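Local coordinates for putative oxidoreductase (Bacteroides fragilis NCTC 9343, PDB 3EOF), which binds flavin mononucleotide and is probably an NADP-linked oxidoreductase of the nitroreductase family, at the interface of chains A and B. Residues are numbered along the deposited sequence; one frame, centred on the assembly and turned at random. Chains: chain A/B, Putative oxidoreductase.

The interface of chains A and B. Residues chain A 33, 42, 44-46, 83; chain B 176-178.
B:Ile177 pushes its branched side chain into chain A between A:Phe33, A:Tyr44 and A:Arg83, and 103 Å² of its surface is hidden there. Its CG2 methyl lies over one face of the A:Phe33 ring, 3.7 Å from the ring centroid and displaced toward the rim at CZ, a CH-pi contact. B:Ile177 CG2 also meets the A:Tyr44 ring, 3.6 Å from its CD1, so two aromatic groups share one branch. In the other branch, chi1 (-53°) sets CG1 anti to the carbonyl carbon, and the turn at chi2 then carries B:Ile177 CD1 to one face of the A:Arg83 guanidinium, offset toward its rim and 3.4 Å from CZ. B:Ile178 adds CG1 at the edge of the A:Phe33 ring, in its plane, 3.8 Å from CZ.

Bonds within chain A appear to fix the guanidinium's orientation. Its NH2 reaches two backbone carbonyls, A:Tyr44 O at 2.6 Å and A:Gln42 O, both within a few degrees of the guanidinium plane, the bond to A:Tyr44 O being much the straighter; the bend at chi3 (55°) turns the group toward them. A:Gln42 NE2, in turn, donates a fairly straight bond (164° at H) to the phenol OH of A:Tyr44, 2.8 Å away, a link within chain A that would limit the ring's movement.

At the rim, A:Val46 N donates to B:Ile177 O at 3.0 Å, nearly straight at the hydrogen although tilted from the carbonyl plane. This bond belongs to a parallel beta bridge between A:Val46 of strand 44-49 and B:Ile178 of strand 178-180. A:Arg83 NH1 adds a weak bond to B:Gly176 O. Repeated by the two-fold, the patch joins backbone pairing to an inserted isoleucine and would help hold the two subunits together.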
ATOM      1  N   PHE A  33      -6.256 -10.142  -6.173  1.00 23.85           N
ATOM      2  CA  PHE A  33      -4.970 -10.350  -6.826  1.00 22.88           C
ATOM      3  C   PHE A  33      -4.932  -9.747  -8.223  1.00 21.14           C
ATOM      4  O   PHE A  33      -3.873  -9.670  -8.815  1.00 20.32           O
ATOM      5  CB  PHE A  33      -4.538 -11.824  -6.869  1.00 21.95           C
ATOM      6  CG  PHE A  33      -4.501 -12.523  -5.532  1.00 22.43           C
ATOM      7  CD1 PHE A  33      -4.308 -11.835  -4.355  1.00 16.54           C
ATOM      8  CD2 PHE A  33      -4.625 -13.914  -5.473  1.00 20.13           C
ATOM      9  CE1 PHE A  33      -4.247 -12.509  -3.136  1.00 24.26           C
ATOM     10  CE2 PHE A  33      -4.594 -14.564  -4.285  1.00 23.89           C
ATOM     11  CZ  PHE A  33      -4.411 -13.858  -3.101  1.00 21.96           C
ATOM     12  N   GLN A  42       3.410 -10.192  -9.015  1.00 25.49           N
ATOM     13  CA  GLN A  42       2.662 -10.583  -7.818  1.00 26.81           C
ATOM     14  C   GLN A  42       3.602 -10.859  -6.682  1.00 27.16           C
ATOM     15  O   GLN A  42       3.776 -11.994  -6.281  1.00 29.64           O
ATOM     16  CB  GLN A  42       1.764 -11.799  -8.052  1.00 26.36           C
ATOM     17  CG  GLN A  42       0.776 -11.556  -9.128  1.00 19.02           C
ATOM     18  CD  GLN A  42      -0.217 -12.656  -9.239  1.00 23.19           C
ATOM     19  OE1 GLN A  42      -0.089 -13.510 -10.126  1.00 37.68           O
ATOM     20  NE2 GLN A  42      -1.236 -12.651  -8.369  1.00 22.42           N
ATOM     21  N   TYR A  44       3.719 -10.973  -3.427  1.00 22.82           N
ATOM     22  CA  TYR A  44       3.039 -11.142  -2.167  1.00 21.41           C
ATOM     23  C   TYR A  44       2.548 -12.553  -1.990  1.00 23.82           C
ATOM     24  O   TYR A  44       2.415 -13.327  -2.947  1.00 23.89           O
ATOM     25  CB  TYR A  44       1.803 -10.209  -2.112  1.00 22.05           C
ATOM     26  CG  TYR A  44       0.949 -10.221  -3.375  1.00 23.68           C
ATOM     27  CD1 TYR A  44      -0.003 -11.199  -3.580  1.00 22.71           C
ATOM     28  CD2 TYR A  44       1.126  -9.284  -4.385  1.00 24.34           C
ATOM     29  CE1 TYR A  44      -0.771 -11.231  -4.735  1.00 18.47           C
ATOM     30  CE2 TYR A  44       0.361  -9.330  -5.566  1.00 17.18           C
ATOM     31  CZ  TYR A  44      -0.596 -10.298  -5.705  1.00 21.79           C
ATOM     32  OH  TYR A  44      -1.395 -10.360  -6.823  1.00 25.10           O
ATOM     33  N   SER A  45       2.295 -12.877  -0.733  1.00 22.48           N
ATOM     34  CA  SER A  45       1.647 -14.097  -0.337  1.00 22.57           C
ATOM     35  C   SER A  45       0.700 -13.650   0.747  1.00 22.82           C
ATOM     36  O   SER A  45       0.919 -12.637   1.383  1.00 23.83           O
ATOM     37  CB  SER A  45       2.631 -15.117   0.219  1.00 24.41           C
ATOM     38  OG  SER A  45       3.339 -15.711  -0.845  1.00 23.46           O
ATOM     39  N   VAL A  46      -0.352 -14.422   0.928  1.00 24.92           N
ATOM     40  CA  VAL A  46      -1.363 -14.188   1.934  1.00 22.94           C
ATOM     41  C   VAL A  46      -1.466 -15.446   2.781  1.00 20.40           C
ATOM     42  O   VAL A  46      -1.833 -16.546   2.280  1.00 18.96           O
ATOM     43  CB  VAL A  46      -2.759 -13.905   1.291  1.00 23.37           C
ATOM     44  CG1 VAL A  46      -3.805 -13.538   2.414  1.00 22.77           C
ATOM     45  CG2 VAL A  46      -2.673 -12.809   0.194  1.00 23.80           C
ATOM     46  N   ARG A  83       8.961 -16.469  -3.726  1.00 20.58           N
ATOM     47  CA  ARG A  83       8.371 -17.240  -4.812  1.00 22.97           C
ATOM     48  C   ARG A  83       9.023 -16.874  -6.154  1.00 22.94           C
ATOM     49  O   ARG A  83       9.432 -17.761  -6.926  1.00 23.49           O
ATOM     50  CB  ARG A  83       6.859 -17.080  -4.839  1.00 19.50           C
ATOM     51  CG  ARG A  83       6.171 -17.867  -5.961  1.00 26.24           C
ATOM     52  CD  ARG A  83       4.676 -17.755  -5.836  1.00 23.43           C
ATOM     53  NE  ARG A  83       4.339 -16.368  -5.810  1.00 25.92           N
ATOM     54  CZ  ARG A  83       3.827 -15.666  -4.796  1.00 18.33           C
ATOM     55  NH1 ARG A  83       3.390 -16.188  -3.674  1.00 23.38           N
ATOM     56  NH2 ARG A  83       3.655 -14.380  -4.994  1.00 30.72           N
TER
ATOM     57  N   GLY B 176      -0.932 -20.706  -5.501  1.00 24.09           N
ATOM     58  CA  GLY B 176       0.440 -20.253  -5.397  1.00 26.80           C
ATOM     59  C   GLY B 176       0.659 -19.029  -4.518  1.00 25.53           C
ATOM     60  O   GLY B 176       1.773 -18.762  -4.132  1.00 26.92           O
ATOM     61  N   ILE B 177      -0.405 -18.285  -4.235  1.00 25.70           N
ATOM     62  CA  ILE B 177      -0.354 -17.035  -3.456  1.00 25.12           C
ATOM     63  C   ILE B 177      -0.888 -17.196  -2.053  1.00 24.46           C
ATOM     64  O   ILE B 177      -0.391 -16.592  -1.131  1.00 24.25           O
ATOM     65  CB  ILE B 177      -1.220 -15.938  -4.145  1.00 27.70           C
ATOM     66  CG1 ILE B 177      -0.847 -15.740  -5.630  1.00 24.47           C
ATOM     67  CG2 ILE B 177      -1.135 -14.644  -3.378  1.00 19.92           C
ATOM     68  CD1 ILE B 177       0.585 -15.244  -5.854  1.00 31.20           C
ATOM     69  N   ILE B 178      -1.930 -18.009  -1.898  1.00 25.75           N
ATOM     70  CA  ILE B 178      -2.575 -18.244  -0.611  1.00 25.19           C
ATOM     71  C   ILE B 178      -1.928 -19.436   0.077  1.00 27.36           C
ATOM     72  O   ILE B 178      -1.724 -20.485  -0.552  1.00 25.96           O
ATOM     73  CB  ILE B 178      -4.099 -18.513  -0.793  1.00 26.98           C
ATOM     74  CG1 ILE B 178      -4.750 -17.316  -1.494  1.00 23.44           C
ATOM     75  CG2 ILE B 178      -4.765 -18.851   0.555  1.00 24.21           C
ATOM     76  CD1 ILE B 178      -6.182 -17.544  -2.015  1.00 17.90           C
TER